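Local coordinates for protein trehalose-6-phosphate phosphatase (Cryptococcus neoformans, PDB 5DX9) that binds a magnesium ion and a glycan as a member of the trehalose-phosphatase family in the HAD clan, at residues 9-14 with 296-301; 72-77 with 97-102; 121-126 with 155-160. One frame throughout, in Å; residues are numbered along the deposited sequence.

In the fold
From the N terminus, helix 8-17 comes first, and contact 1 pairs it with helix 291-306 near the other end of the chain, closing a loop that takes in most of the protein. Contacts 2 and 3 both fall within that loop, one after the other without crossing. Contact 2 fastens the loop between strand 92-94 and the edge strand 102-103 of the large mixed sheet to helix 70-77. Contact 3 joins helices 112-125 and 148-166. Contacts 1 and 3 lie on opposite sides of the chain's centre, their own centres about 44 Å apart; contact 1 sits on the mixed sheet of the HAD core and contact 3 on the four-stranded antiparallel sheet, consistent with a cap lobe.

Contact 1. Residues 9-14 with 296-301; sequences AQFTDA and EAFESL
Two helices from the ends of the chain lie on the central mixed sheet of the HAD core and meet through F11 and T12 of helix 8-17 and F298 and L301 of helix 291-306. The two short segments cross at -52° with their axes 10.6 Å apart, and the backbones come nearest at T12 and L301, whose CA atoms are 6.0 Å apart. The two phenylalanines form an offset edge-to-face pair: the edge of F11 is directed at the face of F298, with ring centroids 5.6 Å apart and planes at 79°. F11 CE2 comes within 3.8 Å of F298 CE1. F11 holds its CG anti to its own backbone N (chi1 175°), which sends the ring out across the gap between the helices. L301 then straddles two neighbours with its two methyls. Its CD2 rests 3.6 Å from F11 CE2, while CD1 is pressed against T12 CG2 at 3.4 Å, tighter than ordinary van der Waals contact. The hydroxyl of T12 sits beside its backbone N and bonds to the carbonyl oxygen of T8, one turn earlier in the helix. Beneath the helices the aromatic cluster widens into the sheet: F208 meets both F11 and F298, while F271 adds an edge-to-face partner to F11 and F25 another to F298. No hydrogen bond spans the two segments; the four touching residues are all buried and their mutual contacts are apolar. The join therefore depends on the fit of rings and methyls. Since the one hydroxyl at this interface is satisfied within its own helix, T12 can turn its methyl to L301 without leaving that polar group unpaired.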
# COMPACT_ATOMS: atom_id res chain seq x y z
N ALA A 9 20.78 6.61 9.02
CA ALA A 9 22.20 6.35 8.82
C ALA A 9 22.41 4.92 8.34
O ALA A 9 23.04 4.69 7.31
CB ALA A 9 22.97 6.61 10.10
N GLN A 10 21.89 3.96 9.10
CA GLN A 10 22.00 2.55 8.72
C GLN A 10 21.28 2.25 7.40
O GLN A 10 21.74 1.41 6.62
CB GLN A 10 21.43 1.66 9.81
CG GLN A 10 21.38 0.20 9.41
CD GLN A 10 20.53 -0.63 10.36
OE1 GLN A 10 20.27 -0.23 11.50
NE2 GLN A 10 20.08 -1.78 9.88
N PHE A 11 20.15 2.92 7.17
CA PHE A 11 19.42 2.71 5.92
C PHE A 11 20.18 3.28 4.74
O PHE A 11 20.21 2.68 3.66
CB PHE A 11 18.03 3.34 5.99
CG PHE A 11 17.27 3.25 4.70
CD1 PHE A 11 16.81 2.03 4.25
CD2 PHE A 11 17.04 4.38 3.94
CE1 PHE A 11 16.12 1.94 3.05
CE2 PHE A 11 16.35 4.30 2.74
CZ PHE A 11 15.89 3.07 2.30
N THR A 12 20.79 4.44 4.93
CA THR A 12 21.57 5.09 3.88
C THR A 12 22.69 4.19 3.37
O THR A 12 22.86 4.01 2.17
CB THR A 12 22.18 6.42 4.37
OG1 THR A 12 21.13 7.35 4.67
CG2 THR A 12 23.08 7.01 3.30
N ASP A 13 23.43 3.60 4.30
CA ASP A 13 24.56 2.75 3.94
C ASP A 13 24.10 1.47 3.25
O ASP A 13 24.74 1.00 2.31
CB ASP A 13 25.40 2.44 5.18
CG ASP A 13 26.21 3.63 5.65
OD1 ASP A 13 26.79 4.34 4.79
OD2 ASP A 13 26.28 3.87 6.88
N ALA A 14 22.99 0.92 3.71
CA ALA A 14 22.43 -0.28 3.09
C ALA A 14 21.96 0.04 1.67
O ALA A 14 22.14 -0.76 0.75
CB ALA A 14 21.29 -0.83 3.92
N GLU A 296 11.88 13.57 3.30
CA GLU A 296 13.17 14.15 3.64
C GLU A 296 14.24 13.08 3.86
O GLU A 296 15.41 13.30 3.59
CB GLU A 296 13.04 15.03 4.88
CG GLU A 296 12.19 16.28 4.67
CD GLU A 296 12.24 17.23 5.85
OE1 GLU A 296 12.49 16.76 6.99
OE2 GLU A 296 12.04 18.44 5.65
N ALA A 297 13.82 11.93 4.37
CA ALA A 297 14.74 10.81 4.54
C ALA A 297 15.39 10.44 3.22
O ALA A 297 16.59 10.17 3.15
CB ALA A 297 14.02 9.61 5.13
N PHE A 298 14.59 10.42 2.16
CA PHE A 298 15.10 10.06 0.85
C PHE A 298 15.74 11.25 0.15
O PHE A 298 16.58 11.08 -0.72
CB PHE A 298 13.98 9.47 -0.01
CG PHE A 298 13.69 8.03 0.30
CD1 PHE A 298 14.42 7.02 -0.29
CD2 PHE A 298 12.69 7.69 1.20
CE1 PHE A 298 14.16 5.70 -0.00
CE2 PHE A 298 12.42 6.37 1.49
CZ PHE A 298 13.16 5.37 0.89
N GLU A 299 15.34 12.46 0.54
CA GLU A 299 15.99 13.66 0.02
C GLU A 299 17.42 13.76 0.53
O GLU A 299 18.34 14.04 -0.24
CB GLU A 299 15.21 14.92 0.41
CG GLU A 299 13.90 15.11 -0.35
CD GLU A 299 13.21 16.40 0.02
OE1 GLU A 299 12.95 16.62 1.22
OE2 GLU A 299 12.93 17.21 -0.89
N SER A 300 17.61 13.55 1.82
CA SER A 300 18.94 13.56 2.41
C SER A 300 19.76 12.43 1.82
O SER A 300 20.94 12.60 1.50
CB SER A 300 18.87 13.44 3.93
OG SER A 300 18.15 14.52 4.49
N LEU A 301 19.12 11.28 1.67
CA LEU A 301 19.76 10.11 1.09
C LEU A 301 20.21 10.39 -0.34
O LEU A 301 21.34 10.10 -0.72
CB LEU A 301 18.81 8.91 1.12
CG LEU A 301 19.28 7.62 0.45
CD1 LEU A 301 20.67 7.26 0.93
CD2 LEU A 301 18.31 6.48 0.72

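Contact 2. Residues 72-77 with 97-102; sequences FLEEHW and GEEDFI
A first torsion of -95° in E74, away from the usual staggered positions, places its CG at the ring of F101, and the bend at chi2 (-72°) then swings its carboxylate toward that of E99. On the other segment E99 has CG anti to its backbone N and is likewise bent at chi2, which brings its carboxylate back to the helix. The backbones stay well apart, 9.4 Å between the CA atoms of E74 and E99, so side chains alone span the gap. The apolar part is a single touch: E74 CG lies at the edge of the F101 ring, in its plane, 3.9 Å from CE2. Beyond CG, the carboxylate of E74 stands steeply to that ring. At the polar end E74 OE1 approaches E99 OE1 to 3.9 Å and E99 OE2 to 4.0 Å, with the two carboxylate planes 77° apart and no hydrogen bond between them. K94, on the strand that leads into this loop, forms a salt bridge with E74 OE1 and a longer, weak ion pair with E99 OE1. The F101 ring also packs on F92, K94 and L85, which ties the loop to strands 92-94 and 84-87 of the mixed sheet. The side chain of F101 is about 12 Å from the bound 6-O-phosphono-alpha-D-glucopyranose. Two acidic groups this close would repel each other. The pairing of helix and loop therefore probably rests on the CG-to-ring touch, with K94, bound to E74 and only weakly paired with E99, moderating the repulsion.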
# COMPACT_ATOMS: atom_id res chain seq x y z
N PHE A 72 -6.77 8.88 -10.09
CA PHE A 72 -6.08 9.86 -9.26
C PHE A 72 -4.58 9.64 -9.29
O PHE A 72 -3.80 10.59 -9.39
CB PHE A 72 -6.59 9.80 -7.81
CG PHE A 72 -5.81 10.66 -6.86
CD1 PHE A 72 -6.18 11.98 -6.61
CD2 PHE A 72 -4.70 10.16 -6.19
CE1 PHE A 72 -5.47 12.77 -5.73
CE2 PHE A 72 -3.98 10.95 -5.31
CZ PHE A 72 -4.36 12.25 -5.08
N LEU A 73 -4.17 8.38 -9.21
CA LEU A 73 -2.75 8.04 -9.20
C LEU A 73 -2.09 8.39 -10.54
O LEU A 73 -1.00 8.97 -10.57
CB LEU A 73 -2.57 6.56 -8.88
CG LEU A 73 -2.98 6.18 -7.46
CD1 LEU A 73 -2.80 4.70 -7.21
CD2 LEU A 73 -2.19 7.00 -6.44
N GLU A 74 -2.76 8.04 -11.63
CA GLU A 74 -2.28 8.39 -12.97
C GLU A 74 -2.14 9.89 -13.15
O GLU A 74 -1.15 10.37 -13.71
CB GLU A 74 -3.23 7.82 -14.04
CG GLU A 74 -2.80 6.47 -14.59
CD GLU A 74 -1.58 6.57 -15.49
OE1 GLU A 74 -0.96 5.52 -15.77
OE2 GLU A 74 -1.24 7.69 -15.93
N GLU A 75 -3.13 10.64 -12.66
CA GLU A 75 -3.15 12.08 -12.82
C GLU A 75 -1.90 12.75 -12.25
O GLU A 75 -1.39 13.71 -12.82
CB GLU A 75 -4.39 12.68 -12.15
CG GLU A 75 -4.36 14.21 -12.06
CD GLU A 75 -5.71 14.81 -11.71
OE1 GLU A 75 -6.74 14.16 -11.99
OE2 GLU A 75 -5.74 15.94 -11.17
N HIS A 76 -1.41 12.24 -11.12
CA HIS A 76 -0.32 12.90 -10.42
C HIS A 76 1.00 12.15 -10.52
O HIS A 76 2.04 12.70 -10.16
CB HIS A 76 -0.69 13.09 -8.94
CG HIS A 76 -1.85 14.01 -8.73
ND1 HIS A 76 -3.07 13.57 -8.24
CD2 HIS A 76 -1.99 15.34 -8.93
CE1 HIS A 76 -3.90 14.59 -8.16
NE2 HIS A 76 -3.27 15.68 -8.57
N TRP A 77 0.97 10.91 -10.99
CA TRP A 77 2.19 10.11 -11.05
C TRP A 77 2.40 9.41 -12.39
O TRP A 77 3.47 8.85 -12.63
CB TRP A 77 2.19 9.06 -9.93
CG TRP A 77 2.25 9.66 -8.55
CD1 TRP A 77 1.26 9.64 -7.61
CD2 TRP A 77 3.35 10.38 -7.97
NE1 TRP A 77 1.68 10.29 -6.47
CE2 TRP A 77 2.96 10.76 -6.67
CE3 TRP A 77 4.62 10.73 -8.42
CZ2 TRP A 77 3.79 11.48 -5.82
CZ3 TRP A 77 5.45 11.45 -7.58
CH2 TRP A 77 5.03 11.81 -6.29
N GLY A 97 6.56 -0.72 -16.76
CA GLY A 97 6.55 -0.86 -18.20
C GLY A 97 5.25 -0.40 -18.84
O GLY A 97 5.23 0.54 -19.64
N GLU A 98 4.15 -1.05 -18.46
CA GLU A 98 2.86 -0.88 -19.12
C GLU A 98 2.22 0.50 -18.93
O GLU A 98 2.84 1.43 -18.40
CB GLU A 98 1.88 -1.95 -18.63
CG GLU A 98 2.43 -3.36 -18.74
CD GLU A 98 2.85 -3.71 -20.16
OE1 GLU A 98 2.01 -3.60 -21.08
OE2 GLU A 98 4.03 -4.08 -20.35
N GLU A 99 0.98 0.62 -19.38
CA GLU A 99 0.22 1.86 -19.29
C GLU A 99 -1.20 1.59 -18.78
O GLU A 99 -1.95 2.51 -18.45
CB GLU A 99 0.18 2.55 -20.66
CG GLU A 99 -0.70 3.79 -20.74
CD GLU A 99 -0.24 4.91 -19.82
OE1 GLU A 99 0.79 4.75 -19.14
OE2 GLU A 99 -0.93 5.96 -19.78
N ASP A 100 -1.56 0.31 -18.71
CA ASP A 100 -2.88 -0.09 -18.25
C ASP A 100 -2.80 -0.95 -16.98
O ASP A 100 -1.83 -1.67 -16.77
CB ASP A 100 -3.62 -0.86 -19.35
CG ASP A 100 -4.02 0.03 -20.52
OD1 ASP A 100 -3.35 1.06 -20.74
OD2 ASP A 100 -4.99 -0.31 -21.22
N PHE A 101 -3.84 -0.86 -16.15
CA PHE A 101 -3.87 -1.58 -14.88
C PHE A 101 -4.40 -3.01 -15.03
O PHE A 101 -5.49 -3.23 -15.57
CB PHE A 101 -4.73 -0.83 -13.86
CG PHE A 101 -4.10 0.44 -13.35
CD1 PHE A 101 -3.52 0.47 -12.09
CD2 PHE A 101 -4.08 1.58 -14.12
CE1 PHE A 101 -2.94 1.63 -11.61
CE2 PHE A 101 -3.50 2.75 -13.65
CZ PHE A 101 -2.93 2.77 -12.39
N ILE A 102 -3.63 -3.97 -14.54
CA ILE A 102 -4.09 -5.36 -14.46
C ILE A 102 -5.18 -5.49 -13.40
O ILE A 102 -4.93 -5.26 -12.21
CB ILE A 102 -2.93 -6.32 -14.11
CG1 ILE A 102 -1.80 -6.19 -15.13
CG2 ILE A 102 -3.44 -7.75 -14.01
CD1 ILE A 102 -0.59 -7.04 -14.81

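Contact 3. Residues 121-126 with 155-160; sequences KYYTER and CKQALD
Y123 of helix 112-125 meets A158 and Q157 of helix 148-166. The face contact is a CH-pi interaction: A158 CB stands 3.8 Å from the centroid of the Y123 ring, only 11° off its normal. The opposite face is covered by Y122 CD2, 3.5 Å above the plane, so the tyrosine is sandwiched between its own neighbour and the alanine. A158 CA also approaches Y123 CZ, to 3.7 Å. At the ring's edge Q157 comes in near the plane and crosses at about a right angle. It reaches there because its CG is anti to its backbone N (chi1 -176°) and the chain runs on extended.

Within segment 121-126, R126 NH1 donates to Y122 O at 3.0 Å, in the carbonyl plane and on a lone pair, while a face of its guanidinium lies against Y122 CE1. A long salt bridge to E125 accompanies it.

Below, Y123 and C155 both touch W141 and A158 touches L181, so the two helices cover one face of the four-stranded antiparallel sheet, a two-layer alpha/beta lobe consistent with the cap domain of HAD proteins.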
# COMPACT_ATOMS: atom_id res chain seq x y z
N LYS A 121 -24.91 5.79 0.23
CA LYS A 121 -25.77 6.85 -0.26
C LYS A 121 -26.78 7.23 0.81
O LYS A 121 -27.07 8.40 1.03
CB LYS A 121 -26.50 6.43 -1.54
CG LYS A 121 -25.72 6.66 -2.82
CD LYS A 121 -26.57 6.32 -4.03
CE LYS A 121 -25.81 6.49 -5.33
NZ LYS A 121 -26.59 5.99 -6.49
N TYR A 122 -27.32 6.21 1.47
CA TYR A 122 -28.25 6.40 2.56
C TYR A 122 -27.65 7.33 3.61
O TYR A 122 -28.30 8.29 4.04
CB TYR A 122 -28.62 5.06 3.20
CG TYR A 122 -29.45 5.19 4.46
CD1 TYR A 122 -30.83 5.13 4.41
CD2 TYR A 122 -28.85 5.38 5.69
CE1 TYR A 122 -31.59 5.25 5.55
CE2 TYR A 122 -29.60 5.51 6.84
CZ TYR A 122 -30.98 5.44 6.76
OH TYR A 122 -31.74 5.56 7.90
N TYR A 123 -26.42 7.05 4.00
CA TYR A 123 -25.77 7.80 5.07
C TYR A 123 -25.19 9.12 4.58
O TYR A 123 -25.03 10.05 5.36
CB TYR A 123 -24.67 6.96 5.72
CG TYR A 123 -25.24 5.91 6.64
CD1 TYR A 123 -25.58 6.23 7.95
CD2 TYR A 123 -25.44 4.61 6.21
CE1 TYR A 123 -26.11 5.27 8.80
CE2 TYR A 123 -25.98 3.65 7.04
CZ TYR A 123 -26.31 3.99 8.34
OH TYR A 123 -26.83 3.03 9.18
N THR A 124 -24.89 9.21 3.29
CA THR A 124 -24.39 10.46 2.72
C THR A 124 -25.50 11.51 2.73
O THR A 124 -25.26 12.67 3.03
CB THR A 124 -23.87 10.27 1.28
OG1 THR A 124 -22.82 9.31 1.26
CG2 THR A 124 -23.35 11.60 0.73
N GLU A 125 -26.72 11.07 2.41
CA GLU A 125 -27.87 11.97 2.36
C GLU A 125 -28.30 12.43 3.75
O GLU A 125 -28.90 13.50 3.90
CB GLU A 125 -29.04 11.28 1.65
CG GLU A 125 -28.72 10.82 0.22
CD GLU A 125 -29.82 9.95 -0.37
OE1 GLU A 125 -29.59 9.38 -1.46
OE2 GLU A 125 -30.89 9.82 0.25
N ARG A 126 -28.00 11.63 4.76
CA ARG A 126 -28.44 11.94 6.12
C ARG A 126 -27.27 12.36 7.01
O ARG A 126 -27.42 12.46 8.23
CB ARG A 126 -29.16 10.73 6.72
CG ARG A 126 -30.53 10.48 6.11
CD ARG A 126 -30.99 9.05 6.33
NE ARG A 126 -32.26 8.79 5.66
CZ ARG A 126 -32.38 8.51 4.37
NH1 ARG A 126 -31.31 8.44 3.59
NH2 ARG A 126 -33.58 8.29 3.84
N CYS A 155 -21.01 7.05 11.52
CA CYS A 155 -20.01 6.07 11.12
C CYS A 155 -20.20 4.76 11.82
O CYS A 155 -20.14 3.74 11.22
CB CYS A 155 -18.61 6.61 11.34
SG CYS A 155 -17.23 5.51 11.02
N LYS A 156 -20.48 4.81 13.11
CA LYS A 156 -20.67 3.61 13.89
C LYS A 156 -21.91 2.88 13.48
O LYS A 156 -21.94 1.67 13.49
CB LYS A 156 -20.77 3.93 15.36
CG LYS A 156 -19.44 4.25 16.00
CD LYS A 156 -19.63 5.11 17.22
CE LYS A 156 -18.33 5.35 17.95
NZ LYS A 156 -17.58 6.49 17.37
N GLN A 157 -22.93 3.62 13.12
CA GLN A 157 -24.16 2.98 12.67
C GLN A 157 -23.98 2.30 11.32
O GLN A 157 -24.45 1.18 11.12
CB GLN A 157 -25.30 4.00 12.58
CG GLN A 157 -26.64 3.37 12.20
CD GLN A 157 -27.76 4.38 12.06
OE1 GLN A 157 -27.72 5.46 12.66
NE2 GLN A 157 -28.76 4.05 11.25
N ALA A 158 -23.29 2.97 10.40
CA ALA A 158 -23.01 2.40 9.09
C ALA A 158 -22.11 1.18 9.22
O ALA A 158 -22.32 0.16 8.55
CB ALA A 158 -22.37 3.44 8.18
N LEU A 159 -21.10 1.29 10.08
CA LEU A 159 -20.20 0.18 10.35
C LEU A 159 -20.97 -1.01 10.88
O LEU A 159 -20.82 -2.13 10.39
CB LEU A 159 -19.11 0.60 11.34
CG LEU A 159 -18.09 -0.48 11.70
CD1 LEU A 159 -17.38 -0.95 10.44
CD2 LEU A 159 -17.08 0.03 12.72
N ASP A 160 -21.80 -0.77 11.89
CA ASP A 160 -22.60 -1.83 12.50
C ASP A 160 -23.52 -2.49 11.49
O ASP A 160 -23.71 -3.70 11.52
CB ASP A 160 -23.42 -1.27 13.67
CG ASP A 160 -22.56 -0.91 14.86
OD1 ASP A 160 -23.13 -0.56 15.92
OD2 ASP A 160 -21.32 -0.99 14.74